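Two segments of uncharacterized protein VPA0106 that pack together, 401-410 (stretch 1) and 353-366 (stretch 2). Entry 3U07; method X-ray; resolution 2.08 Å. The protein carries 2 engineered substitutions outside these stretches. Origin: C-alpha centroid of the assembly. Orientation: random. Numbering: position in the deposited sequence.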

# COMPACT_ATOMS: atom_id res chain seq x y z
N LEU A 401 -4.65 20.12 -18.46
CA LEU A 401 -4.28 19.83 -17.08
C LEU A 401 -3.45 20.97 -16.53
O LEU A 401 -2.34 21.23 -17.00
CB LEU A 401 -3.49 18.51 -17.00
CG LEU A 401 -2.98 18.06 -15.63
CD1 LEU A 401 -4.08 18.17 -14.57
CD2 LEU A 401 -2.49 16.62 -15.73
N PRO A 402 -4.00 21.70 -15.55
CA PRO A 402 -3.32 22.84 -14.92
C PRO A 402 -2.00 22.38 -14.31
O PRO A 402 -1.89 21.26 -13.83
CB PRO A 402 -4.31 23.30 -13.85
CG PRO A 402 -5.63 22.95 -14.46
CD PRO A 402 -5.36 21.57 -15.01
N VAL A 403 -1.02 23.26 -14.32
CA VAL A 403 0.28 22.97 -13.76
C VAL A 403 0.69 24.26 -13.04
O VAL A 403 0.42 25.36 -13.53
CB VAL A 403 1.26 22.56 -14.88
CG1 VAL A 403 2.57 23.31 -14.79
CG2 VAL A 403 1.48 21.05 -14.81
N PRO A 404 1.32 24.15 -11.85
CA PRO A 404 1.73 25.32 -11.08
C PRO A 404 2.93 26.11 -11.60
O PRO A 404 3.73 25.61 -12.38
CB PRO A 404 2.00 24.73 -9.70
CG PRO A 404 2.63 23.42 -10.05
CD PRO A 404 1.73 22.91 -11.18
N GLU A 405 3.03 27.36 -11.13
CA GLU A 405 4.11 28.27 -11.50
C GLU A 405 5.36 27.94 -10.68
O GLU A 405 6.01 28.83 -10.14
CB GLU A 405 3.71 29.72 -11.22
CG GLU A 405 2.48 30.19 -11.98
CD GLU A 405 2.83 31.07 -13.16
OE1 GLU A 405 3.55 30.60 -14.06
OE2 GLU A 405 2.38 32.24 -13.17
N LYS A 406 5.69 26.66 -10.60
CA LYS A 406 6.85 26.20 -9.84
C LYS A 406 7.23 24.79 -10.27
O LYS A 406 6.55 24.18 -11.09
CB LYS A 406 6.53 26.21 -8.35
CG LYS A 406 5.26 25.47 -7.98
CD LYS A 406 5.20 25.15 -6.49
CE LYS A 406 3.88 24.50 -6.11
NZ LYS A 406 3.83 24.15 -4.66
N PRO A 407 8.34 24.26 -9.74
CA PRO A 407 8.72 22.90 -10.13
C PRO A 407 7.61 21.94 -9.71
O PRO A 407 7.05 22.06 -8.62
CB PRO A 407 10.01 22.67 -9.36
CG PRO A 407 10.62 24.04 -9.33
CD PRO A 407 9.42 24.90 -8.97
N PHE A 408 7.29 20.99 -10.58
CA PHE A 408 6.24 20.02 -10.30
C PHE A 408 6.64 18.66 -10.85
O PHE A 408 7.60 18.54 -11.61
CB PHE A 408 4.93 20.46 -10.95
CG PHE A 408 4.95 20.43 -12.46
CD1 PHE A 408 4.57 19.29 -13.16
CD2 PHE A 408 5.36 21.56 -13.18
CE1 PHE A 408 4.59 19.26 -14.56
CE2 PHE A 408 5.38 21.54 -14.58
CZ PHE A 408 5.00 20.40 -15.27
N TYR A 409 5.91 17.63 -10.43
CA TYR A 409 6.15 16.30 -10.96
C TYR A 409 4.80 15.69 -11.24
O TYR A 409 3.78 16.13 -10.69
CB TYR A 409 6.97 15.42 -10.00
CG TYR A 409 6.38 15.21 -8.62
CD1 TYR A 409 6.58 16.15 -7.61
CD2 TYR A 409 5.66 14.06 -8.32
CE1 TYR A 409 6.08 15.94 -6.33
CE2 TYR A 409 5.15 13.83 -7.04
CZ TYR A 409 5.37 14.78 -6.05
OH TYR A 409 4.87 14.57 -4.79
N ALA A 410 4.77 14.69 -12.11
CA ALA A 410 3.52 14.04 -12.46
C ALA A 410 3.59 12.58 -12.07
O ALA A 410 4.61 11.92 -12.28
CB ALA A 410 3.27 14.18 -13.97
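Stretch 2 353-366: YGNDNRLMAKNDLN

Stretch 2 runs antiparallel to stretch 1, and the register of nearest CA atoms establishes this: Tyr 353 lies across from Tyr 409, Gly 354 from Phe 408, Ala 361 from Pro 404 and Asn 363 from Pro 402, so one numbering rises as the other falls. Only the first two of these pairings are strand pairings. Tyr 353 and Gly 354 close a strand that begins earlier in the chain, while Phe 408 to Ala 410 open one that continues later; the rest of stretch 2 is loop or turn. Together the two segments bury 675 Å², both sides summed.

The bridge between Tyr 409 and Tyr 353 is a hydrogen-bonded antiparallel pair. Tyr 409 N donates to Tyr 353 O at 2.9 Å, and Tyr 353 N donates to Tyr 409 O at 3.0 Å, with angles of 160° and 165°. The neighbouring pair, Phe 408 and Gly 354, is non-hydrogen-bonded, and its CA atoms approach to 4.3 Å, against 5.5 Å for the CA atoms of Tyr 409 and Tyr 353. The ladder is extended by Asn 355 N, which donates to Pro 407 O at 3.1 Å in an almost linear bond (177°).

Both tyrosine side chains leave the same face of the sheet, but their rings part. Tyr 409, chi1 near 58° (p), brings its ring back over stretch 2, whereas the ring of Tyr 353, chi1 near -59° (m), leads away. The planes are inclined by only 17°, yet with centroids 5.3 Å apart the rings are slid so far that they barely overlap. Over one face of the Tyr 409 ring lies instead the CB of Tyr 353, 3.6 Å from the ring centroid and 25° off its normal, a CH-pi contact. Arg 358 lies at the edge of the same ring, with its CA 3.4 Å from Tyr 409 OH. The ring thus sits in a hollow with Tyr 353 CB over one face and Arg 358 CA at the edge, and Tyr 409 has 126 Å² covered by stretch 2, the largest such area of any residue in the two stretches.

Gly 354 provides the second hollow. Lys 406, its chi2 to chi4 all t, lays its chain past this residue, with Lys 406 CE 4.1 Å from Gly 354 CA. An ideal CB on Gly 354 would fall 2.6 Å from Lys 406 NZ, a clash, so the absent side chain leaves the space that the lysine end uses. That end makes a salt bridge: Lys 406 NZ is 2.6 Å from Asp 356 OD1 and 2.7 Å from Asp 356 OD2. The same carboxylate also accepts from its own loop, Asn 357 N to Asp 356 OD2 at 2.6 Å.

Farther along, the prolines are the bumps. Pro 404 CB makes an apolar contact with Ala 361 CB at 3.7 Å, and Pro 402 packs against two residues, its CB 3.7 Å from Asn 363 CG and its CG in apolar contact with Leu 365 CD2 at 4.1 Å. The type I turn from Asn 363 to Asn 366, closed by Asn 366 N to Asn 363 O at 3.1 Å, includes both these partners of the proline.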

# COMPACT_ATOMS: atom_id res chain seq x y z
N TYR A 353 1.76 17.29 -8.85
CA TYR A 353 2.15 17.62 -7.49
C TYR A 353 3.30 18.63 -7.51
O TYR A 353 4.12 18.62 -8.42
CB TYR A 353 2.62 16.37 -6.75
CG TYR A 353 1.59 15.26 -6.65
CD1 TYR A 353 0.74 15.16 -5.54
CD2 TYR A 353 1.47 14.31 -7.66
CE1 TYR A 353 -0.20 14.14 -5.45
CE2 TYR A 353 0.53 13.28 -7.57
CZ TYR A 353 -0.29 13.20 -6.47
OH TYR A 353 -1.21 12.18 -6.38
N GLY A 354 3.35 19.50 -6.50
CA GLY A 354 4.43 20.46 -6.42
C GLY A 354 5.62 19.79 -5.77
O GLY A 354 5.46 19.02 -4.83
N ASN A 355 6.83 20.06 -6.27
CA ASN A 355 8.02 19.44 -5.69
C ASN A 355 8.30 19.91 -4.26
O ASN A 355 8.90 19.19 -3.47
CB ASN A 355 9.25 19.73 -6.55
CG ASN A 355 9.29 18.90 -7.81
OD1 ASN A 355 8.59 19.20 -8.78
ND2 ASN A 355 10.10 17.85 -7.81
N ASP A 356 7.85 21.13 -3.95
CA ASP A 356 8.09 21.73 -2.65
C ASP A 356 7.39 21.09 -1.46
O ASP A 356 8.02 20.81 -0.45
CB ASP A 356 7.74 23.23 -2.70
CG ASP A 356 6.32 23.49 -3.17
OD1 ASP A 356 5.91 24.67 -3.22
OD2 ASP A 356 5.61 22.51 -3.49
N ASN A 357 6.09 20.84 -1.58
CA ASN A 357 5.33 20.24 -0.49
C ASN A 357 4.82 18.84 -0.80
O ASN A 357 4.19 18.20 0.04
CB ASN A 357 4.13 21.13 -0.13
CG ASN A 357 3.21 21.35 -1.30
OD1 ASN A 357 3.22 20.59 -2.27
ND2 ASN A 357 2.39 22.39 -1.22
N ARG A 358 5.08 18.38 -2.02
CA ARG A 358 4.64 17.05 -2.43
C ARG A 358 3.13 16.89 -2.33
O ARG A 358 2.63 15.79 -2.14
CB ARG A 358 5.34 15.99 -1.60
CG ARG A 358 6.80 15.81 -1.96
CD ARG A 358 7.51 15.03 -0.87
NE ARG A 358 8.73 14.39 -1.35
CZ ARG A 358 9.35 13.41 -0.70
NH1 ARG A 358 8.86 12.97 0.45
NH2 ARG A 358 10.45 12.87 -1.21
N LEU A 359 2.42 18.00 -2.45
CA LEU A 359 0.96 17.99 -2.39
C LEU A 359 0.44 18.52 -3.71
O LEU A 359 1.19 19.08 -4.51
CB LEU A 359 0.46 18.92 -1.28
CG LEU A 359 0.98 18.81 0.15
CD1 LEU A 359 0.23 19.81 1.01
CD2 LEU A 359 0.79 17.39 0.68
N MSE A 360 -0.86 18.33 -3.96
CA MSE A 360 -1.45 18.84 -5.18
C MSE A 360 -1.33 20.35 -5.11
O MSE A 360 -1.22 20.92 -4.03
CB MSE A 360 -2.92 18.42 -5.29
CG MSE A 360 -3.11 17.15 -6.09
SE MSE A 360 -4.83 16.31 -5.82
CE MSE A 360 -4.26 14.86 -4.67
N ALA A 361 -1.36 21.01 -6.27
CA ALA A 361 -1.22 22.46 -6.30
C ALA A 361 -2.50 23.19 -6.64
O ALA A 361 -3.27 22.78 -7.51
CB ALA A 361 -0.12 22.85 -7.28
N LYS A 362 -2.72 24.29 -5.93
CA LYS A 362 -3.90 25.12 -6.12
C LYS A 362 -3.97 25.71 -7.52
O LYS A 362 -2.96 26.15 -8.07
CB LYS A 362 -3.91 26.25 -5.09
CG LYS A 362 -5.03 27.27 -5.29
CD LYS A 362 -4.99 28.34 -4.22
CE LYS A 362 -6.35 28.50 -3.56
NZ LYS A 362 -6.81 27.21 -2.98
N ASN A 363 -5.16 25.70 -8.10
CA ASN A 363 -5.41 26.28 -9.40
C ASN A 363 -6.90 26.61 -9.44
O ASN A 363 -7.68 26.05 -8.67
CB ASN A 363 -4.98 25.34 -10.54
CG ASN A 363 -5.74 24.03 -10.57
OD1 ASN A 363 -6.87 23.97 -11.07
ND2 ASN A 363 -5.13 22.98 -10.04
N ASP A 364 -7.30 27.54 -10.30
CA ASP A 364 -8.69 27.95 -10.36
C ASP A 364 -9.70 26.87 -10.69
O ASP A 364 -10.81 26.86 -10.15
CB ASP A 364 -8.85 29.12 -11.33
CG ASP A 364 -8.14 30.37 -10.86
OD1 ASP A 364 -8.07 30.57 -9.63
OD2 ASP A 364 -7.67 31.15 -11.71
N LEU A 365 -9.33 25.95 -11.58
CA LEU A 365 -10.21 24.87 -11.98
C LEU A 365 -10.31 23.77 -10.93
O LEU A 365 -11.19 22.92 -10.99
CB LEU A 365 -9.73 24.26 -13.30
CG LEU A 365 -10.13 24.92 -14.62
CD1 LEU A 365 -10.02 26.43 -14.52
CD2 LEU A 365 -9.24 24.38 -15.73
N ASN A 366 -9.39 23.80 -9.97
CA ASN A 366 -9.36 22.78 -8.93
C ASN A 366 -9.30 21.43 -9.63
O ASN A 366 -9.98 20.47 -9.26
CB ASN A 366 -10.60 22.87 -8.04
CG ASN A 366 -10.26 22.79 -6.56
OD1 ASN A 366 -9.68 21.81 -6.10
ND2 ASN A 366 -10.60 23.84 -5.82